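Local coordinates for aminotransferase, classes I and II (Silicibacter pomeroyi DSS-3, PDB 3H14), which probably transfers amino groups between L-aspartate and 2-oxoglutarate with pyridoxal 5'-phosphate as cofactor, as a member of the class I aminotransferase family, at residues H204-E209 against D286-N291; K230-T235 against A273-D278. All blocks are in the same frame, centred on the assembly; numbering follows the deposited sequence.

Contact 1: residues H204-E209 against D286-N291; sequences HGIEYE and DVYKAN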
loop_
_atom_site.group_PDB
_atom_site.type_symbol
_atom_site.label_atom_id
_atom_site.label_comp_id
_atom_site.label_asym_id
_atom_site.label_seq_id
_atom_site.Cartn_x
_atom_site.Cartn_y
_atom_site.Cartn_z
ATOM N N HIS A 204 1.851 -7.490 -2.613
ATOM C CA HIS A 204 2.283 -8.801 -3.138
ATOM C C HIS A 204 1.618 -9.143 -4.477
ATOM O O HIS A 204 0.440 -8.932 -4.658
ATOM C CB HIS A 204 2.026 -9.925 -2.132
ATOM C CG HIS A 204 2.988 -9.919 -0.986
ATOM N ND1 HIS A 204 3.344 -11.057 -0.299
ATOM C CD2 HIS A 204 3.691 -8.905 -0.426
ATOM C CE1 HIS A 204 4.208 -10.736 0.654
ATOM N NE2 HIS A 204 4.432 -9.436 0.600
ATOM N N GLY A 205 2.396 -9.714 -5.394
ATOM C CA GLY A 205 1.980 -9.919 -6.764
ATOM C C GLY A 205 2.610 -8.902 -7.712
ATOM O O GLY A 205 2.977 -9.241 -8.840
ATOM N N ILE A 206 2.724 -7.645 -7.262
ATOM C CA ILE A 206 3.341 -6.576 -8.050
ATOM C C ILE A 206 4.844 -6.474 -7.736
ATOM O O ILE A 206 5.334 -5.641 -6.916
ATOM C CB ILE A 206 2.622 -5.209 -7.863
ATOM C CG1 ILE A 206 1.151 -5.357 -8.243
ATOM C CG2 ILE A 206 3.286 -4.141 -8.778
ATOM C CD1 ILE A 206 0.304 -4.114 -7.995
ATOM N N GLU A 207 5.565 -7.369 -8.391
ATOM C CA GLU A 207 6.947 -7.656 -8.053
ATOM C C GLU A 207 7.729 -7.822 -9.341
ATOM O O GLU A 207 7.182 -8.279 -10.335
ATOM C CB GLU A 207 6.997 -8.945 -7.267
ATOM C CG GLU A 207 6.241 -8.930 -5.965
ATOM C CD GLU A 207 6.066 -10.325 -5.422
ATOM O OE1 GLU A 207 7.027 -11.121 -5.576
ATOM O OE2 GLU A 207 4.959 -10.635 -4.890
ATOM N N TYR A 208 8.990 -7.431 -9.318
ATOM C CA TYR A 208 9.809 -7.307 -10.530
ATOM C C TYR A 208 10.892 -8.386 -10.487
ATOM O O TYR A 208 10.633 -9.507 -10.938
ATOM C CB TYR A 208 10.342 -5.871 -10.656
ATOM C CG TYR A 208 9.165 -4.925 -10.749
ATOM C CD1 TYR A 208 8.829 -4.093 -9.695
ATOM C CD2 TYR A 208 8.322 -4.964 -11.838
ATOM C CE1 TYR A 208 7.699 -3.295 -9.737
ATOM C CE2 TYR A 208 7.201 -4.164 -11.905
ATOM C CZ TYR A 208 6.898 -3.314 -10.858
ATOM O OH TYR A 208 5.782 -2.519 -10.921
ATOM N N GLU A 209 12.042 -8.110 -9.877
ATOM C CA GLU A 209 13.068 -9.167 -9.720
ATOM C C GLU A 209 13.159 -9.739 -8.294
ATOM O O GLU A 209 13.394 -10.918 -8.135
ATOM C CB GLU A 209 14.436 -8.721 -10.258
ATOM C CG GLU A 209 14.747 -7.290 -10.067
ATOM C CD GLU A 209 14.332 -6.390 -11.223
ATOM O OE1 GLU A 209 13.694 -6.844 -12.208
ATOM O OE2 GLU A 209 14.689 -5.197 -11.127
ATOM N N ASP A 286 2.968 -6.885 -16.803
ATOM C CA ASP A 286 3.863 -6.587 -17.944
ATOM C C ASP A 286 3.888 -5.098 -18.230
ATOM O O ASP A 286 4.936 -4.526 -18.534
ATOM C CB ASP A 286 3.458 -7.346 -19.230
ATOM C CG ASP A 286 3.619 -8.861 -19.116
ATOM O OD1 ASP A 286 4.434 -9.341 -18.289
ATOM O OD2 ASP A 286 2.894 -9.581 -19.842
ATOM N N VAL A 287 2.734 -4.453 -18.125
ATOM C CA VAL A 287 2.661 -3.024 -18.264
ATOM C C VAL A 287 3.470 -2.308 -17.173
ATOM O O VAL A 287 4.254 -1.422 -17.457
ATOM C CB VAL A 287 1.202 -2.539 -18.270
ATOM C CG1 VAL A 287 1.167 -1.057 -18.244
ATOM C CG2 VAL A 287 0.470 -3.073 -19.550
ATOM N N TYR A 288 3.312 -2.724 -15.928
ATOM C CA TYR A 288 4.107 -2.117 -14.857
ATOM C C TYR A 288 5.608 -2.330 -15.106
ATOM O O TYR A 288 6.389 -1.425 -14.866
ATOM C CB TYR A 288 3.755 -2.692 -13.485
ATOM C CG TYR A 288 2.309 -2.587 -13.036
ATOM C CD1 TYR A 288 1.535 -1.495 -13.330
ATOM C CD2 TYR A 288 1.748 -3.576 -12.253
ATOM C CE1 TYR A 288 0.212 -1.433 -12.897
ATOM C CE2 TYR A 288 0.452 -3.513 -11.814
ATOM C CZ TYR A 288 -0.302 -2.448 -12.122
ATOM O OH TYR A 288 -1.611 -2.392 -11.711
ATOM N N LYS A 289 5.990 -3.528 -15.571
ATOM C CA LYS A 289 7.400 -3.826 -15.837
ATOM C C LYS A 289 7.960 -2.873 -16.875
ATOM O O LYS A 289 9.063 -2.349 -16.721
ATOM C CB LYS A 289 7.582 -5.294 -16.246
ATOM C CG LYS A 289 7.458 -6.220 -15.069
ATOM C CD LYS A 289 7.120 -7.625 -15.437
ATOM C CE LYS A 289 7.410 -8.569 -14.284
ATOM N NZ LYS A 289 6.980 -9.940 -14.641
ATOM N N ALA A 290 7.178 -2.611 -17.930
ATOM C CA ALA A 290 7.579 -1.703 -19.000
ATOM C C ALA A 290 7.675 -0.262 -18.505
ATOM O O ALA A 290 8.618 0.461 -18.852
ATOM C CB ALA A 290 6.570 -1.806 -20.198
ATOM N N ASN A 291 6.721 0.159 -17.670
ATOM C CA ASN A 291 6.710 1.527 -17.155
ATOM C C ASN A 291 7.869 1.806 -16.216
ATOM O O ASN A 291 8.412 2.905 -16.234
ATOM C CB ASN A 291 5.424 1.817 -16.387
ATOM C CG ASN A 291 4.200 1.757 -17.266
ATOM O OD1 ASN A 291 4.303 1.602 -18.499
ATOM N ND2 ASN A 291 3.030 1.862 -16.645
HETATM O O HOH W 1 7.668 -10.552 -11.720
#
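The ring of Tyr208 is met at its edge by Lys289, whose CG lies near the ring plane 3.6 Å from CD2. The other flat group is the Tyr288 ring, which Ile206 and the hydroxyl of Tyr208 approach obliquely, while Phe314 meets it ring to ring with planes about 60° apart. The setting is that of a fold type I pyridoxal-phosphate aminotransferase, where a loop after strand 196-200 of the seven-stranded sheet packs on the long helix 278-302. The two tyrosine side chains cross at about a right angle, and Tyr208 OH comes within 3.3 Å of Tyr288 CB. That hydroxyl is not spent on its neighbour: Ala313 is bonded by both Tyr208 OH, through its carbonyl O, and the Ile206 backbone, and Tyr208 OH has a weak bond to Tyr361 OH besides. The CB bond of Tyr288 points toward the loop. Ile206 then supplies two branches, CG2 at 3.8 Å from Tyr288 CD2 and CD1 at 3.9 Å from Tyr288 CE2.

Lys289 runs past Tyr208 in the opposite direction, and its chain, extended beyond CG, brings NZ near enough to the loop backbone for a water to span the rest. This water accepts from Lys289 NZ at 3.1 Å and donates to Glu207 O at 2.7 Å and, at longer range, to Tyr208 O. One water thus links the lysine to two backbone carbonyls. The loop is also braced from within by Glu207, whose OE2 receives the Gly205 N-H at 2.8 Å along a nearly straight line (171°), on the anti side and 24° out of the carboxylate plane.

Contact 2: residues K230-T235 against A273-D278; sequences KYFSMT and AALDCD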
loop_
_atom_site.group_PDB
_atom_site.type_symbol
_atom_site.label_atom_id
_atom_site.label_comp_id
_atom_site.label_asym_id
_atom_site.label_seq_id
_atom_site.Cartn_x
_atom_site.Cartn_y
_atom_site.Cartn_z
ATOM N N LYS A 230 -4.945 -4.226 -5.542
ATOM C CA LYS A 230 -3.695 -3.916 -6.245
ATOM C C LYS A 230 -3.356 -4.918 -7.368
ATOM O O LYS A 230 -3.747 -4.697 -8.498
ATOM C CB LYS A 230 -2.532 -3.755 -5.262
ATOM C CG LYS A 230 -2.819 -2.819 -4.098
ATOM C CD LYS A 230 -3.070 -1.343 -4.507
ATOM C CE LYS A 230 -3.319 -0.526 -3.239
ATOM N NZ LYS A 230 -3.880 0.826 -3.393
ATOM N N TYR A 231 -2.621 -5.985 -7.089
ATOM C CA TYR A 231 -2.363 -7.006 -8.111
ATOM C C TYR A 231 -3.677 -7.540 -8.693
ATOM O O TYR A 231 -3.792 -7.784 -9.891
ATOM C CB TYR A 231 -1.615 -8.178 -7.526
ATOM C CG TYR A 231 -1.412 -9.271 -8.533
ATOM C CD1 TYR A 231 -0.504 -9.108 -9.605
ATOM C CD2 TYR A 231 -2.154 -10.430 -8.479
ATOM C CE1 TYR A 231 -0.333 -10.118 -10.565
ATOM C CE2 TYR A 231 -1.958 -11.444 -9.406
ATOM C CZ TYR A 231 -1.058 -11.281 -10.443
ATOM O OH TYR A 231 -0.932 -12.300 -11.350
ATOM N N PHE A 232 -4.677 -7.724 -7.838
ATOM C CA PHE A 232 -5.961 -8.266 -8.343
ATOM C C PHE A 232 -6.871 -7.230 -8.969
ATOM O O PHE A 232 -7.902 -7.588 -9.515
ATOM C CB PHE A 232 -6.655 -9.081 -7.272
ATOM C CG PHE A 232 -5.867 -10.265 -6.885
ATOM C CD1 PHE A 232 -5.843 -11.387 -7.712
ATOM C CD2 PHE A 232 -5.104 -10.256 -5.734
ATOM C CE1 PHE A 232 -5.081 -12.491 -7.396
ATOM C CE2 PHE A 232 -4.364 -11.354 -5.384
ATOM C CZ PHE A 232 -4.344 -12.492 -6.241
ATOM N N SER A 233 -6.462 -5.950 -8.887
ATOM C CA SER A 233 -7.056 -4.858 -9.667
ATOM C C SER A 233 -8.524 -4.616 -9.363
ATOM O O SER A 233 -9.267 -4.218 -10.253
ATOM C CB SER A 233 -6.853 -5.111 -11.168
ATOM O OG SER A 233 -7.026 -3.906 -11.926
HETATM N N MSE A 234 -8.934 -4.801 -8.104
HETATM C CA MSE A 234 -10.305 -4.542 -7.692
HETATM C C MSE A 234 -10.424 -3.411 -6.681
HETATM O O MSE A 234 -11.177 -3.487 -5.704
HETATM C CB MSE A 234 -10.931 -5.836 -7.144
HETATM C CG MSE A 234 -11.025 -6.871 -8.181
HETATM SE SE MSE A 234 -11.751 -8.530 -7.512
HETATM C CE MSE A 234 -13.456 -7.837 -6.914
ATOM N N THR A 235 -9.678 -2.327 -6.914
ATOM C CA THR A 235 -9.878 -1.120 -6.150
ATOM C C THR A 235 -11.334 -0.701 -6.305
ATOM O O THR A 235 -11.889 -0.751 -7.384
ATOM C CB THR A 235 -8.917 0.037 -6.631
ATOM O OG1 THR A 235 -7.570 -0.269 -6.233
ATOM C CG2 THR A 235 -9.358 1.393 -6.061
ATOM N N ALA A 273 -13.286 -15.287 -8.534
ATOM C CA ALA A 273 -12.968 -15.445 -9.944
ATOM C C ALA A 273 -11.645 -14.742 -10.322
ATOM O O ALA A 273 -10.877 -15.265 -11.122
ATOM C CB ALA A 273 -14.121 -14.932 -10.796
ATOM N N ALA A 274 -11.400 -13.561 -9.759
ATOM C CA ALA A 274 -10.192 -12.763 -10.067
ATOM C C ALA A 274 -8.936 -13.559 -9.814
ATOM O O ALA A 274 -7.938 -13.451 -10.558
ATOM C CB ALA A 274 -10.172 -11.513 -9.223
ATOM N N LEU A 275 -8.997 -14.395 -8.777
ATOM C CA LEU A 275 -7.866 -15.245 -8.403
ATOM C C LEU A 275 -7.447 -16.208 -9.513
ATOM O O LEU A 275 -6.302 -16.663 -9.549
ATOM C CB LEU A 275 -8.191 -16.002 -7.110
ATOM C CG LEU A 275 -8.082 -15.142 -5.845
ATOM C CD1 LEU A 275 -9.040 -15.616 -4.732
ATOM C CD2 LEU A 275 -6.627 -15.121 -5.369
ATOM N N ASP A 276 -8.372 -16.525 -10.419
ATOM C CA ASP A 276 -8.037 -17.368 -11.579
ATOM C C ASP A 276 -7.790 -16.579 -12.875
ATOM O O ASP A 276 -7.612 -17.190 -13.930
ATOM C CB ASP A 276 -9.118 -18.403 -11.807
ATOM C CG ASP A 276 -9.215 -19.377 -10.676
ATOM O OD1 ASP A 276 -8.155 -19.780 -10.145
ATOM O OD2 ASP A 276 -10.352 -19.720 -10.307
ATOM N N CYS A 277 -7.752 -15.245 -12.804
ATOM C CA CYS A 277 -7.512 -14.390 -13.990
ATOM C C CYS A 277 -6.025 -14.073 -14.185
ATOM O O CYS A 277 -5.643 -12.947 -14.524
ATOM C CB CYS A 277 -8.317 -13.087 -13.907
ATOM S SG CYS A 277 -10.106 -13.297 -13.940
ATOM N N ASP A 278 -5.197 -15.084 -13.976
ATOM C CA ASP A 278 -3.727 -14.965 -14.059
ATOM C C ASP A 278 -3.243 -14.300 -15.340
ATOM O O ASP A 278 -2.385 -13.430 -15.294
ATOM C CB ASP A 278 -3.069 -16.350 -13.930
ATOM C CG ASP A 278 -3.555 -17.124 -12.705
ATOM O OD1 ASP A 278 -2.965 -16.959 -11.610
ATOM O OD2 ASP A 278 -4.514 -17.920 -12.847
HETATM O O HOH W 2 -2.183 -14.463 -10.802
#
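Leu275 CD2 meets the Phe232 ring obliquely beside its CE1 and CZ, 3.6 Å from CZ. The CB bond of Phe232 points toward 273-278, and CG stands beside the backbone N (chi1 -63°), the position from which the ring reaches Leu275. One face of the ring takes CD2 of Tyr231, 3.6 Å above the plane and over its centre. Met234, a selenomethionine, continues the apolar patch: its chain runs on extended from CG to SE (chi2 178°), which sets SE 3.8 Å from Ala274 CB. An alanine at Phe232 would probably take away the ring face that receives Tyr231 CD2 and open a gap beside Leu275 CD2. At the polar margin a water bridges Tyr231 OH, 2.6 Å away, to Asp278 OD1, to which it donates. Tyr231 OH is held by Gln282 as well, and Asp278 OD1 also bonds a glycerol that probably came from the crystallisation liquor.

The type I turn from Lys230 to Ser233, following strand 223-227, packs where helix 265-274 gives way to the turn at 274-277. Leu80 of helix 71-85 touches both Phe232 and Leu275, Leu281 of helix 278-302 touches both aromatics of the turn, and Ala49 of helix 47-57 touches Ala274.

How the contacts relate
Read from the N terminus, the chain leaves strand 196-200 into the loop 204-209, the first half of contact 1. It then runs through strand 223-227 to the turn at 230-235, where contact 2 begins, and on through strand 240-243 and helices 249-258 and 265-274. Contact 2 closes this inner loop of 37 residues at 273-278; contact 1 closes the outer one of 76 at 286-291, so contact 2 is nested within contact 1. Both therefore tie loops leaving the seven-stranded sheet to the consecutive helices 265-274 and 278-302. The loops also touch directly, with Ile206 CD1 3.6 Å from Tyr231 N, although the contact centres lie about 14 Å apart.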